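SnoaL-like domain-containing protein (Kribbella flavida, PDB 4GB5) is of unknown function but adopts a SnoaL-like fold of the NTF2 superfamily, whose curved sheet and helices commonly enclose a ligand-binding or catalytic pocket. Local coordinates at residues E46-M51 with L139-Q144. Sequence-based numbering, arbitrary orientation. Where two conformers were deposited one is given.
Sequences ESVTGM and LTASYQ
Ser-47 meets strand 131-145 through its hydroxyl, which in one of the residue's two conformers accepts a hydrogen bond from the backbone N of Ala-141 (OG to N 2.9 Å, N-H...O angle 159°). In that conformer OG stands anti to its own backbone N (chi1 173°), an orientation that carries it out to the strand. The backbone N of Ser-47, in the first turn of the short helix, donates to a water 2.9 Å away, and this water in turn donates to Leu-139 O at 2.8 Å. Strand 41-44 pairs in parallel with strand 131-145 in the curved mixed sheet of this SnoaL-like, NTF2-type fold; one residue later, helix 46-49 runs on beside the same neighbour, replacing strand pairing with one side-chain bond and one water bridge. Val-48 supplies the apolar part. Its CG2 lies 3.8 Å from Leu-139 CD2 and 4.0 Å from Ala-141 CB, while CG1, anti to the backbone N, turns to the amide end of Gln-144, 3.9 Å from OE1. Gln-144 NE2 comes within 4.0 Å of Val-48 CA. The amide oxygen accepts a hydrogen bond from the Trp-115 indole, and Val-48 also packs on Trp-115.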
ATOM      1  N   GLU A  46       0.861  -1.075  22.688  1.00 15.07           N
ATOM      2  CA  GLU A  46       1.607  -0.320  23.708  1.00 17.33           C
ATOM      3  C   GLU A  46       2.484   0.794  23.142  1.00 19.21           C
ATOM      4  O   GLU A  46       2.583   1.873  23.726  1.00 19.44           O
ATOM      5  CB  GLU A  46       2.453  -1.270  24.549  1.00 15.09           C
ATOM      6  CG  GLU A  46       3.071  -0.576  25.751  1.00 17.52           C
ATOM      7  CD  GLU A  46       3.747  -1.546  26.711  1.00 28.97           C
ATOM      8  OE1 GLU A  46       4.074  -2.688  26.310  1.00 28.40           O
ATOM      9  OE2 GLU A  46       3.957  -1.153  27.883  1.00 39.65           O
ATOM     10  N   SER A  47       3.101   0.518  21.994  0.56 17.21           N
ATOM     11  CA  SER A  47       3.940   1.483  21.267  0.56 16.12           C
ATOM     12  C   SER A  47       3.206   2.788  20.916  0.56 18.69           C
ATOM     13  O   SER A  47       3.831   3.831  20.704  0.56 20.75           O
ATOM     14  CB  SER A  47       4.512   0.833  20.007  0.56 19.45           C
ATOM     15  OG  SER A  47       5.205   1.774  19.200  0.56 17.53           O
ATOM     16  N   VAL A  48       1.881   2.724  20.881  1.00 19.96           N
ATOM     17  CA  VAL A  48       1.053   3.888  20.629  1.00 20.54           C
ATOM     18  C   VAL A  48       0.288   4.324  21.864  1.00 23.83           C
ATOM     19  O   VAL A  48       0.176   5.526  22.142  1.00 33.41           O
ATOM     20  CB  VAL A  48       0.035   3.620  19.546  1.00 26.62           C
ATOM     21  CG1 VAL A  48      -0.917   4.803  19.457  1.00 24.86           C
ATOM     22  CG2 VAL A  48       0.727   3.401  18.244  1.00 29.89           C
ATOM     23  N   THR A  49      -0.248   3.387  22.626  1.00 22.58           N
ATOM     24  CA  THR A  49      -1.089   3.825  23.763  1.00 29.32           C
ATOM     25  C   THR A  49      -0.478   3.709  25.148  1.00 32.08           C
ATOM     26  O   THR A  49      -1.013   4.273  26.114  1.00 34.31           O
ATOM     27  CB  THR A  49      -2.398   3.055  23.816  1.00 30.75           C
ATOM     28  OG1 THR A  49      -2.137   1.690  24.156  1.00 28.27           O
ATOM     29  CG2 THR A  49      -3.121   3.153  22.515  1.00 32.00           C
ATOM     30  N   GLY A  50       0.613   2.969  25.280  1.00 31.55           N
ATOM     31  CA  GLY A  50       1.207   2.755  26.588  1.00 27.61           C
ATOM     32  C   GLY A  50       0.495   1.683  27.396  1.00 27.76           C
ATOM     33  O   GLY A  50       0.936   1.330  28.492  1.00 37.21           O
HETATM   34  N   MSE A  51      -0.602   1.163  26.859  1.00 28.25           N
HETATM   35  CA  MSE A  51      -1.332   0.075  27.504  1.00 31.80           C
HETATM   36  C   MSE A  51      -0.607  -1.202  27.182  1.00 28.55           C
HETATM   37  O   MSE A  51      -0.308  -1.460  26.017  1.00 24.08           O
HETATM   38  CB  MSE A  51      -2.752  -0.005  26.954  1.00 35.08           C
HETATM   39  CG  MSE A  51      -3.613   1.205  27.256  1.00 38.94           C
HETATM   40 SE   MSE A  51      -3.984   1.404  29.154  0.62 55.97          SE
HETATM   41  CE  MSE A  51      -2.403   2.400  29.719  1.00 38.68           C
ATOM     42  N   LEU A 139       1.244  -3.715  17.169  1.00 11.03           N
ATOM     43  CA  LEU A 139       1.557  -2.590  16.380  1.00 11.19           C
ATOM     44  C   LEU A 139       2.737  -1.878  17.014  1.00 10.32           C
ATOM     45  O   LEU A 139       2.647  -1.494  18.159  1.00 11.98           O
ATOM     46  CB  LEU A 139       0.359  -1.657  16.356  1.00 13.02           C
ATOM     47  CG  LEU A 139       0.572  -0.259  15.794  1.00 16.55           C
ATOM     48  CD1 LEU A 139       0.943  -0.380  14.333  1.00 16.48           C
ATOM     49  CD2 LEU A 139      -0.652   0.659  16.009  1.00 18.29           C
ATOM     50  N   THR A 140       3.802  -1.689  16.248  1.00  9.75           N
ATOM     51  CA  THR A 140       4.988  -0.917  16.650  1.00  8.92           C
ATOM     52  C   THR A 140       5.055   0.337  15.762  1.00 10.61           C
ATOM     53  O   THR A 140       5.235   0.238  14.550  1.00 11.40           O
ATOM     54  CB  THR A 140       6.250  -1.770  16.492  1.00 10.01           C
ATOM     55  OG1 THR A 140       6.195  -2.933  17.330  1.00 15.29           O
ATOM     56  CG2 THR A 140       7.489  -0.961  16.921  1.00 13.55           C
ATOM     57  N   ALA A 141       4.911   1.523  16.343  1.00 10.97           N
ATOM     58  CA  ALA A 141       4.953   2.751  15.567  1.00 11.78           C
ATOM     59  C   ALA A 141       6.384   3.212  15.317  1.00 10.73           C
ATOM     60  O   ALA A 141       7.191   3.231  16.265  1.00 14.49           O
ATOM     61  CB  ALA A 141       4.207   3.856  16.270  1.00 12.37           C
ATOM     62  N   SER A 142       6.700   3.547  14.077  1.00  8.25           N
ATOM     63  CA  SER A 142       7.948   4.195  13.782  1.00  9.75           C
ATOM     64  C   SER A 142       7.831   5.717  13.907  1.00 12.02           C
ATOM     65  O   SER A 142       8.812   6.387  14.212  1.00 12.85           O
ATOM     66  CB  SER A 142       8.395   3.785  12.386  1.00 13.53           C
ATOM     67  OG  SER A 142       7.418   4.173  11.494  1.00 18.25           O
ATOM     68  N   TYR A 143       6.624   6.243  13.704  1.00  9.84           N
ATOM     69  CA  TYR A 143       6.391   7.672  13.689  1.00 11.56           C
ATOM     70  C   TYR A 143       4.894   7.921  13.851  1.00  8.69           C
ATOM     71  O   TYR A 143       4.068   7.120  13.418  1.00  9.03           O
ATOM     72  CB  TYR A 143       6.866   8.257  12.351  1.00 10.13           C
ATOM     73  CG  TYR A 143       7.018   9.740  12.348  1.00 14.17           C
ATOM     74  CD1 TYR A 143       8.134  10.323  12.936  1.00 18.73           C
ATOM     75  CD2 TYR A 143       6.091  10.535  11.751  1.00 17.60           C
ATOM     76  CE1 TYR A 143       8.314  11.708  12.931  1.00 23.90           C
ATOM     77  CE2 TYR A 143       6.247  11.946  11.763  1.00 19.63           C
ATOM     78  CZ  TYR A 143       7.341  12.497  12.341  1.00 18.55           C
ATOM     79  OH  TYR A 143       7.532  13.867  12.330  1.00 24.67           O
ATOM     80  N   GLN A 144       4.559   9.037  14.496  1.00 11.00           N
ATOM     81  CA  GLN A 144       3.194   9.510  14.528  1.00 10.20           C
ATOM     82  C   GLN A 144       3.161  10.994  14.264  1.00 10.90           C
ATOM     83  O   GLN A 144       4.053  11.734  14.692  1.00 13.35           O
ATOM     84  CB  GLN A 144       2.552   9.277  15.885  1.00 11.27           C
ATOM     85  CG  GLN A 144       2.478   7.817  16.336  1.00 12.89           C
ATOM     86  CD  GLN A 144       1.672   7.668  17.604  1.00 15.32           C
ATOM     87  OE1 GLN A 144       0.477   7.993  17.654  1.00 12.83           O
ATOM     88  NE2 GLN A 144       2.319   7.176  18.638  1.00 17.36           N
TER
HETATM   89  O   HOH W   1       3.227  -2.129  20.814  1.00 13.92           O